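Long-range contacts in LbaCas13a H328A (C2c2) (Lachnospiraceae bacterium NK4A179, PDB 5WLH), which binds pre-crRNA as a CRISPR-Cas13a nuclease and probably uses the mature guide to recognise and cleave target RNA: residues I342-E347 / V422-A427; W437-N442 / Y1276-R1281. All coordinates share one frame; numbering follows the deposited sequence.

Contact 1: residues I342-E347 / V422-A427; sequences IKLPLE and VTEFKA. With nucleotides of chain B.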
loop_
_atom_site.group_PDB
_atom_site.type_symbol
_atom_site.label_atom_id
_atom_site.label_comp_id
_atom_site.label_asym_id
_atom_site.label_seq_id
_atom_site.Cartn_x
_atom_site.Cartn_y
_atom_site.Cartn_z
ATOM N N ILE A 342 -5.560 14.554 -32.803
ATOM C CA ILE A 342 -5.261 13.697 -33.942
ATOM C C ILE A 342 -6.580 13.213 -34.522
ATOM O O ILE A 342 -7.618 13.203 -33.857
ATOM C CB ILE A 342 -4.395 12.473 -33.570
ATOM C CG1 ILE A 342 -5.044 11.686 -32.425
ATOM C CG2 ILE A 342 -2.987 12.892 -33.205
ATOM C CD1 ILE A 342 -4.397 10.336 -32.215
ATOM N N LYS A 343 -6.529 12.803 -35.782
ATOM C CA LYS A 343 -7.667 12.153 -36.417
ATOM C C LYS A 343 -7.593 10.657 -36.115
ATOM O O LYS A 343 -6.614 9.990 -36.461
ATOM C CB LYS A 343 -7.688 12.445 -37.924
ATOM C CG LYS A 343 -6.472 11.947 -38.717
ATOM C CD LYS A 343 -6.730 10.567 -39.331
ATOM C CE LYS A 343 -5.429 9.817 -39.564
ATOM N NZ LYS A 343 -5.669 8.351 -39.538
ATOM N N LEU A 344 -8.594 10.146 -35.437
ATOM C CA LEU A 344 -8.539 8.721 -35.156
ATOM C C LEU A 344 -8.931 7.920 -36.400
ATOM O O LEU A 344 -9.865 8.297 -37.108
ATOM C CB LEU A 344 -9.470 8.376 -34.004
ATOM C CG LEU A 344 -9.032 8.947 -32.654
ATOM C CD1 LEU A 344 -10.043 8.587 -31.600
ATOM C CD2 LEU A 344 -7.656 8.417 -32.301
ATOM N N PRO A 345 -8.223 6.832 -36.700
ATOM C CA PRO A 345 -8.696 5.912 -37.743
ATOM C C PRO A 345 -10.043 5.316 -37.357
ATOM O O PRO A 345 -10.418 5.273 -36.186
ATOM C CB PRO A 345 -7.604 4.831 -37.794
ATOM C CG PRO A 345 -6.433 5.402 -37.028
ATOM C CD PRO A 345 -7.005 6.345 -36.034
ATOM N N LEU A 346 -10.781 4.854 -38.365
ATOM C CA LEU A 346 -12.065 4.212 -38.106
ATOM C C LEU A 346 -11.869 2.890 -37.366
ATOM O O LEU A 346 -10.821 2.246 -37.462
ATOM C CB LEU A 346 -12.822 3.966 -39.413
ATOM C CG LEU A 346 -13.426 5.170 -40.144
ATOM C CD1 LEU A 346 -14.105 6.120 -39.167
ATOM C CD2 LEU A 346 -12.375 5.900 -40.977
ATOM N N GLU A 347 -12.897 2.489 -36.620
ATOM C CA GLU A 347 -12.860 1.224 -35.900
ATOM C C GLU A 347 -12.811 0.048 -36.878
ATOM O O GLU A 347 -13.025 0.190 -38.085
ATOM C CB GLU A 347 -14.071 1.100 -34.978
ATOM C CG GLU A 347 -13.940 1.877 -33.679
ATOM C CD GLU A 347 -15.264 2.448 -33.207
ATOM O OE1 GLU A 347 -15.329 2.933 -32.056
ATOM O OE2 GLU A 347 -16.240 2.416 -33.988
ATOM N N VAL A 422 -7.905 3.041 -27.417
ATOM C CA VAL A 422 -8.156 4.207 -28.260
ATOM C C VAL A 422 -9.549 4.741 -27.949
ATOM O O VAL A 422 -10.544 4.015 -28.062
ATOM C CB VAL A 422 -8.023 3.840 -29.748
ATOM C CG1 VAL A 422 -8.469 5.006 -30.636
ATOM C CG2 VAL A 422 -6.582 3.377 -30.091
ATOM N N THR A 423 -9.633 6.011 -27.545
ATOM C CA THR A 423 -10.916 6.654 -27.272
ATOM C C THR A 423 -10.916 8.047 -27.873
ATOM O O THR A 423 -9.868 8.693 -27.978
ATOM C CB THR A 423 -11.229 6.785 -25.767
ATOM O OG1 THR A 423 -10.269 7.658 -25.160
ATOM C CG2 THR A 423 -11.199 5.433 -25.068
ATOM N N GLU A 424 -12.107 8.526 -28.232
ATOM C CA GLU A 424 -12.181 9.876 -28.775
ATOM C C GLU A 424 -11.887 10.927 -27.707
ATOM O O GLU A 424 -11.246 11.942 -28.001
ATOM C CB GLU A 424 -13.539 10.130 -29.425
ATOM C CG GLU A 424 -13.720 11.590 -29.870
ATOM C CD GLU A 424 -12.570 12.102 -30.752
ATOM O OE1 GLU A 424 -12.020 13.199 -30.464
ATOM O OE2 GLU A 424 -12.215 11.410 -31.733
ATOM N N PHE A 425 -12.332 10.722 -26.462
ATOM C CA PHE A 425 -12.125 11.795 -25.488
ATOM C C PHE A 425 -10.639 12.058 -25.257
ATOM O O PHE A 425 -10.238 13.213 -25.064
ATOM C CB PHE A 425 -12.884 11.504 -24.188
ATOM C CG PHE A 425 -12.175 10.573 -23.214
ATOM C CD1 PHE A 425 -11.242 11.066 -22.318
ATOM C CD2 PHE A 425 -12.516 9.231 -23.147
ATOM C CE1 PHE A 425 -10.624 10.230 -21.403
ATOM C CE2 PHE A 425 -11.903 8.380 -22.236
ATOM C CZ PHE A 425 -10.943 8.893 -21.360
ATOM N N LYS A 426 -9.806 11.022 -25.331
ATOM C CA LYS A 426 -8.372 11.198 -25.132
ATOM C C LYS A 426 -7.691 11.806 -26.337
ATOM O O LYS A 426 -6.520 12.174 -26.242
ATOM C CB LYS A 426 -7.702 9.862 -24.829
ATOM C CG LYS A 426 -8.023 9.327 -23.484
ATOM C CD LYS A 426 -6.820 8.591 -22.939
ATOM C CE LYS A 426 -7.078 8.225 -21.504
ATOM N NZ LYS A 426 -6.647 6.839 -21.265
ATOM N N ALA A 427 -8.376 11.862 -27.476
ATOM C CA ALA A 427 -7.832 12.482 -28.671
ATOM C C ALA A 427 -8.227 13.943 -28.812
ATOM O O ALA A 427 -7.871 14.563 -29.820
ATOM C CB ALA A 427 -8.279 11.707 -29.917
ATOM P P G B 5 -9.427 10.526 -14.948
ATOM O OP1 G B 5 -8.303 9.831 -14.262
ATOM O OP2 G B 5 -9.137 11.625 -15.908
ATOM O "O5'" G B 5 -10.290 9.464 -15.736
ATOM C "C5'" G B 5 -10.747 8.274 -15.122
ATOM C "C4'" G B 5 -11.616 7.507 -16.090
ATOM O "O4'" G B 5 -12.829 8.268 -16.342
ATOM C "C3'" G B 5 -11.029 7.292 -17.480
ATOM O "O3'" G B 5 -10.135 6.191 -17.542
ATOM C "C2'" G B 5 -12.278 7.081 -18.328
ATOM O "O2'" G B 5 -12.780 5.768 -18.127
ATOM C "C1'" G B 5 -13.240 8.084 -17.688
ATOM N N9 G B 5 -13.172 9.394 -18.360
ATOM C C8 G B 5 -12.338 10.443 -18.051
ATOM N N7 G B 5 -12.503 11.489 -18.822
ATOM C C5 G B 5 -13.513 11.097 -19.695
ATOM C C6 G B 5 -14.114 11.812 -20.763
ATOM O O6 G B 5 -13.850 12.959 -21.141
ATOM N N1 G B 5 -15.084 11.043 -21.396
ATOM C C2 G B 5 -15.432 9.756 -21.044
ATOM N N2 G B 5 -16.398 9.176 -21.765
ATOM N N3 G B 5 -14.878 9.063 -20.050
ATOM C C4 G B 5 -13.929 9.805 -19.434
ATOM P P A B 6 -8.701 6.337 -18.246
ATOM O OP1 A B 6 -8.556 7.694 -18.795
ATOM O OP2 A B 6 -8.515 5.130 -19.107
ATOM O "O5'" A B 6 -7.659 6.179 -17.038
ATOM C "C5'" A B 6 -7.383 7.274 -16.164
ATOM C "C4'" A B 6 -7.118 6.795 -14.748
ATOM O "O4'" A B 6 -8.320 6.212 -14.205
ATOM C "C3'" A B 6 -6.087 5.686 -14.606
ATOM O "O3'" A B 6 -4.773 6.189 -14.592
ATOM C "C2'" A B 6 -6.491 5.017 -13.305
ATOM O "O2'" A B 6 -6.117 5.836 -12.198
ATOM C "C1'" A B 6 -8.005 5.090 -13.413
ATOM N N9 A B 6 -8.604 3.911 -14.053
ATOM C C8 A B 6 -9.337 3.887 -15.214
ATOM N N7 A B 6 -9.793 2.700 -15.516
ATOM C C5 A B 6 -9.336 1.900 -14.472
ATOM C C6 A B 6 -9.489 0.540 -14.204
ATOM N N6 A B 6 -10.181 -0.280 -15.011
ATOM N N1 A B 6 -8.922 0.055 -13.070
ATOM C C2 A B 6 -8.231 0.883 -12.271
ATOM N N3 A B 6 -8.007 2.188 -12.435
ATOM C C4 A B 6 -8.604 2.636 -13.556
#
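Leu344 and Ala427 meet where two loops of what is probably the Helical-1 domain, in the crRNA-recognition lobe of Cas13a, run beside each other: 342-347, leading into helix 357-388, and 422-427, joining helix 398-417 to helix 429-458. The contact between them is essentially apolar. Leu344 points at the second loop, with CG beside its own backbone N and anti to the carbonyl carbon (chi1 -68°). Its CG touches Ala427 CB at 4.0 Å, while its CD2 lies 3.9 Å from Val422 CG1, the two side chains sliding past each other in opposite directions. Ile342 adds CG1 against Ala427 CB at 4.1 Å. Polar atoms border the patch: Leu344 CD1 sits 3.6 Å from the carbonyl O of Thr423, and Glu424 OE2 approaches the same methyl. Tyr371 and Val367 of helix 357-388 pack on Ile342 and Val422 respectively.

The second loop also turns residues away from this patch to the RNA of chain B. A weak hydrogen bond of 3.3 Å runs from Lys426 NZ to A6 OP2. Phe425 carries the base of G5 over one face and Lys426 CG over the opposite one; A6 OP1 lies in the ring plane at its edge, 3.7 Å from CZ.

Contact 2: residues W437-N442 / Y1276-R1281; sequences WKDLIN and YDLKYR. With nucleotides of chain B.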
loop_
_atom_site.group_PDB
_atom_site.type_symbol
_atom_site.label_atom_id
_atom_site.label_comp_id
_atom_site.label_asym_id
_atom_site.label_seq_id
_atom_site.Cartn_x
_atom_site.Cartn_y
_atom_site.Cartn_z
ATOM N N TRP A 437 -1.759 20.684 -18.119
ATOM C CA TRP A 437 -1.827 21.776 -17.148
ATOM C C TRP A 437 -1.795 21.239 -15.723
ATOM O O TRP A 437 -0.992 21.681 -14.890
ATOM C CB TRP A 437 -3.100 22.592 -17.392
ATOM C CG TRP A 437 -3.454 23.666 -16.371
ATOM C CD1 TRP A 437 -4.580 23.719 -15.616
ATOM C CD2 TRP A 437 -2.704 24.853 -16.049
ATOM N NE1 TRP A 437 -4.580 24.848 -14.829
ATOM C CE2 TRP A 437 -3.447 25.568 -15.086
ATOM C CE3 TRP A 437 -1.492 25.385 -16.488
ATOM C CZ2 TRP A 437 -3.002 26.785 -14.535
ATOM C CZ3 TRP A 437 -1.048 26.599 -15.933
ATOM C CH2 TRP A 437 -1.804 27.276 -14.973
ATOM N N LYS A 438 -2.661 20.271 -15.427
ATOM C CA LYS A 438 -2.660 19.707 -14.084
ATOM C C LYS A 438 -1.375 18.933 -13.811
ATOM O O LYS A 438 -0.962 18.822 -12.651
ATOM C CB LYS A 438 -3.866 18.811 -13.879
ATOM C CG LYS A 438 -5.197 19.571 -13.889
ATOM C CD LYS A 438 -6.352 18.627 -13.643
ATOM C CE LYS A 438 -7.693 19.357 -13.696
ATOM N NZ LYS A 438 -8.165 19.441 -15.110
ATOM N N ASP A 439 -0.762 18.373 -14.861
ATOM C CA ASP A 439 0.520 17.676 -14.754
ATOM C C ASP A 439 1.637 18.637 -14.361
ATOM O O ASP A 439 2.510 18.299 -13.544
ATOM C CB ASP A 439 0.805 17.002 -16.105
ATOM C CG ASP A 439 1.914 15.977 -16.069
ATOM O OD1 ASP A 439 2.511 15.688 -14.993
ATOM O OD2 ASP A 439 2.182 15.433 -17.179
ATOM N N LEU A 440 1.620 19.853 -14.920
ATOM C CA LEU A 440 2.608 20.853 -14.538
ATOM C C LEU A 440 2.415 21.276 -13.092
ATOM O O LEU A 440 3.387 21.443 -12.347
ATOM C CB LEU A 440 2.496 22.075 -15.451
ATOM C CG LEU A 440 2.852 21.822 -16.912
ATOM C CD1 LEU A 440 2.937 23.148 -17.666
ATOM C CD2 LEU A 440 4.150 21.052 -17.046
ATOM N N ILE A 441 1.167 21.495 -12.696
ATOM C CA ILE A 441 0.894 21.862 -11.315
ATOM C C ILE A 441 1.273 20.711 -10.389
ATOM O O ILE A 441 1.842 20.920 -9.313
ATOM C CB ILE A 441 -0.579 22.271 -11.180
ATOM C CG1 ILE A 441 -0.813 23.578 -11.960
ATOM C CG2 ILE A 441 -0.962 22.463 -9.733
ATOM C CD1 ILE A 441 -2.288 23.900 -12.103
ATOM N N ASN A 442 1.018 19.477 -10.828
ATOM C CA ASN A 442 1.444 18.308 -10.065
ATOM C C ASN A 442 2.939 18.347 -9.800
ATOM O O ASN A 442 3.402 18.085 -8.682
ATOM C CB ASN A 442 1.098 17.037 -10.827
ATOM C CG ASN A 442 1.507 15.788 -10.071
ATOM O OD1 ASN A 442 0.803 15.372 -9.171
ATOM N ND2 ASN A 442 2.646 15.191 -10.443
ATOM N N TYR A 1276 -2.843 16.639 -5.025
ATOM C CA TYR A 1276 -1.468 17.085 -4.884
ATOM C C TYR A 1276 -0.439 16.126 -5.479
ATOM O O TYR A 1276 0.721 16.523 -5.642
ATOM C CB TYR A 1276 -1.184 17.318 -3.416
ATOM C CG TYR A 1276 -1.071 16.066 -2.587
ATOM C CD1 TYR A 1276 0.148 15.406 -2.479
ATOM C CD2 TYR A 1276 -2.166 15.566 -1.878
ATOM C CE1 TYR A 1276 0.287 14.265 -1.707
ATOM C CE2 TYR A 1276 -2.029 14.411 -1.075
ATOM C CZ TYR A 1276 -0.793 13.781 -1.008
ATOM O OH TYR A 1276 -0.585 12.662 -0.231
ATOM N N ASP A 1277 -0.821 14.899 -5.848
ATOM C CA ASP A 1277 0.171 13.966 -6.376
ATOM C C ASP A 1277 -0.542 12.880 -7.168
ATOM O O ASP A 1277 -1.225 12.034 -6.583
ATOM C CB ASP A 1277 1.021 13.357 -5.258
ATOM C CG ASP A 1277 2.208 12.566 -5.801
ATOM O OD1 ASP A 1277 2.177 12.169 -6.996
ATOM O OD2 ASP A 1277 3.189 12.350 -5.050
ATOM N N LEU A 1278 -0.341 12.914 -8.491
ATOM C CA LEU A 1278 -0.911 11.938 -9.415
ATOM C C LEU A 1278 -0.641 10.510 -8.988
ATOM O O LEU A 1278 -1.464 9.617 -9.223
ATOM C CB LEU A 1278 -0.319 12.160 -10.811
ATOM C CG LEU A 1278 -0.861 13.369 -11.569
ATOM C CD1 LEU A 1278 0.109 13.742 -12.672
ATOM C CD2 LEU A 1278 -2.250 13.050 -12.139
ATOM N N LYS A 1279 0.537 10.253 -8.414
ATOM C CA LYS A 1279 0.879 8.858 -8.170
ATOM C C LYS A 1279 0.003 8.243 -7.088
ATOM O O LYS A 1279 -0.187 7.025 -7.097
ATOM C CB LYS A 1279 2.366 8.718 -7.857
ATOM C CG LYS A 1279 2.776 8.887 -6.405
ATOM C CD LYS A 1279 4.260 8.498 -6.292
ATOM C CE LYS A 1279 4.896 8.950 -5.013
ATOM N NZ LYS A 1279 5.093 10.445 -5.005
ATOM N N TYR A 1280 -0.579 9.058 -6.190
ATOM C CA TYR A 1280 -1.559 8.533 -5.246
ATOM C C TYR A 1280 -2.953 8.489 -5.868
ATOM O O TYR A 1280 -3.637 7.464 -5.788
ATOM C CB TYR A 1280 -1.572 9.360 -3.949
ATOM C CG TYR A 1280 -0.223 9.403 -3.297
ATOM C CD1 TYR A 1280 0.537 8.235 -3.130
ATOM C CD2 TYR A 1280 0.318 10.610 -2.879
ATOM C CE1 TYR A 1280 1.797 8.285 -2.531
ATOM C CE2 TYR A 1280 1.553 10.668 -2.282
ATOM C CZ TYR A 1280 2.298 9.519 -2.120
ATOM O OH TYR A 1280 3.549 9.640 -1.535
ATOM N N ARG A 1281 -3.374 9.585 -6.510
ATOM C CA ARG A 1281 -4.700 9.632 -7.115
ATOM C C ARG A 1281 -4.918 8.461 -8.057
ATOM O O ARG A 1281 -5.939 7.762 -7.982
ATOM C CB ARG A 1281 -4.905 10.934 -7.898
ATOM C CG ARG A 1281 -6.274 10.916 -8.623
ATOM C CD ARG A 1281 -6.603 12.227 -9.346
ATOM N NE ARG A 1281 -5.845 12.369 -10.578
ATOM C CZ ARG A 1281 -6.195 11.818 -11.739
ATOM N NH1 ARG A 1281 -5.448 12.018 -12.825
ATOM N NH2 ARG A 1281 -7.289 11.070 -11.810
ATOM P P A B 28 5.321 6.841 0.548
ATOM O OP1 A B 28 5.243 8.299 0.784
ATOM O OP2 A B 28 6.036 5.952 1.486
ATOM O "O5'" A B 28 3.825 6.324 0.480
ATOM C "C5'" A B 28 3.558 4.993 0.112
ATOM C "C4'" A B 28 2.628 4.948 -1.066
ATOM O "O4'" A B 28 3.329 5.288 -2.295
ATOM C "C3'" A B 28 2.033 3.591 -1.367
ATOM O "O3'" A B 28 0.985 3.246 -0.495
ATOM C "C2'" A B 28 1.583 3.769 -2.798
ATOM O "O2'" A B 28 0.435 4.598 -2.815
ATOM C "C1'" A B 28 2.762 4.571 -3.366
ATOM N N9 A B 28 3.784 3.671 -3.919
ATOM C C8 A B 28 4.981 3.279 -3.373
ATOM N N7 A B 28 5.640 2.421 -4.146
ATOM C C5 A B 28 4.815 2.267 -5.256
ATOM C C6 A B 28 4.945 1.518 -6.440
ATOM N N6 A B 28 6.012 0.745 -6.729
ATOM N N1 A B 28 3.938 1.575 -7.332
ATOM C C2 A B 28 2.886 2.362 -7.056
ATOM N N3 A B 28 2.653 3.124 -5.993
ATOM C C4 A B 28 3.673 3.027 -5.115
ATOM P P U B 27 10.901 8.926 -2.112
ATOM O OP1 U B 27 11.092 8.937 -3.560
ATOM O OP2 U B 27 10.985 10.232 -1.403
ATOM O "O5'" U B 27 9.486 8.288 -1.803
ATOM C "C5'" U B 27 8.296 8.987 -2.106
ATOM C "C4'" U B 27 7.193 7.989 -2.304
ATOM O "O4'" U B 27 7.358 7.370 -3.605
ATOM C "C3'" U B 27 7.175 6.831 -1.287
ATOM O "O3'" U B 27 5.836 6.551 -0.929
ATOM C "C2'" U B 27 7.667 5.648 -2.114
ATOM O "O2'" U B 27 7.233 4.383 -1.647
ATOM C "C1'" U B 27 7.066 6.007 -3.463
ATOM N N1 U B 27 7.527 5.232 -4.621
ATOM C C2 U B 27 6.602 5.071 -5.648
ATOM O O2 U B 27 5.511 5.608 -5.635
ATOM N N3 U B 27 7.019 4.291 -6.706
ATOM C C4 U B 27 8.243 3.665 -6.811
ATOM O O4 U B 27 8.486 2.979 -7.815
ATOM C C5 U B 27 9.119 3.859 -5.692
ATOM C C6 U B 27 8.746 4.610 -4.652
ATOM P P A B 4 -10.472 16.167 -13.800
ATOM O OP1 A B 4 -9.106 16.103 -13.193
ATOM O OP2 A B 4 -10.667 16.727 -15.162
ATOM O "O5'" A B 4 -11.080 14.702 -13.824
ATOM C "C5'" A B 4 -11.114 13.913 -12.646
ATOM C "C4'" A B 4 -11.927 12.675 -12.880
ATOM O "O4'" A B 4 -13.295 13.043 -13.180
ATOM C "C3'" A B 4 -11.504 11.843 -14.074
ATOM O "O3'" A B 4 -10.412 10.998 -13.777
ATOM C "C2'" A B 4 -12.780 11.091 -14.419
ATOM O "O2'" A B 4 -13.003 10.034 -13.494
ATOM C "C1'" A B 4 -13.827 12.166 -14.150
ATOM N N9 A B 4 -14.135 12.961 -15.354
ATOM C C8 A B 4 -13.707 14.218 -15.702
ATOM N N7 A B 4 -14.209 14.640 -16.843
ATOM C C5 A B 4 -15.028 13.595 -17.253
ATOM C C6 A B 4 -15.849 13.386 -18.385
ATOM N N6 A B 4 -16.013 14.271 -19.370
ATOM N N1 A B 4 -16.525 12.219 -18.456
ATOM C C2 A B 4 -16.381 11.313 -17.485
ATOM N N3 A B 4 -15.637 11.394 -16.382
ATOM C C4 A B 4 -14.983 12.556 -16.340
HETATM O O HOH W 1 3.432 12.621 -9.311
#
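Asn442 and Leu1278 make the close part of this contact, where the Asn442 amide joins helix 429-458 to the N-capped start of the short helix 1278-1281, probably in the HEPN2 domain, next to the bound RNA. Leu1278 N donates to Asn442 OD1 at 2.8 Å. The N-H...O angle is 157°, with the donor tilted 33° from the amide's carbonyl plane. Asn442 points toward the other segment, its CG anti to the backbone N (chi1 -179°), and Leu1278 CD1 packs 3.6 Å from Asn442 CG. The other arm of the amide works through water: Asn442 ND2 donates to a water at 2.9 Å, and the water donates to Asp1277 OD1 at 2.7 Å. Asp1277 is the N-cap; the same OD1 takes Lys1279 N at 2.9 Å from above the carboxylate plane, while OD2 forms a salt bridge with Lys1279 NZ. An alanine in place of Asn442 would probably leave Leu1278 N without its acceptor, deprive the bridging water of a donor and open a gap beside Leu1278 CD1.

The packing is looser toward Asp439, whose OD1 only grazes Leu1278 CD1 at 3.9 Å and has its salt bridge with Lys414. Lys438 NZ and Arg1281 NH2 each form a salt bridge with a phosphate of the bound RNA. Just before the short helix, Tyr1276 O accepts from Ser445 OG, further along helix 429-458, and the Tyr1276 ring lies on helix 1106-1145, with OH bonded to Asp1132; Leu440 and Ile441 pack helix 429-458 against helix 292-311.

Helix 429-458 ties the two contacts together: the loop 422-427 of contact 1 leads straight into it, and 437-442 of contact 2 begins about two turns into it. They do not touch; their centres are 24 Å apart and their nearest atoms about 10 Å. What they share is the bound RNA. Three consecutive nucleotides run past both, A4 near Lys438 and Arg1281 of contact 2, then G5 and A6 at Phe425 and Lys426 of contact 1, while Lys1279 and Tyr1280 also face U27 and A28. Contact 1 is centred 34 Å from the chain's centre and is partly buried; contact 2, at 19 Å, is the more deeply set.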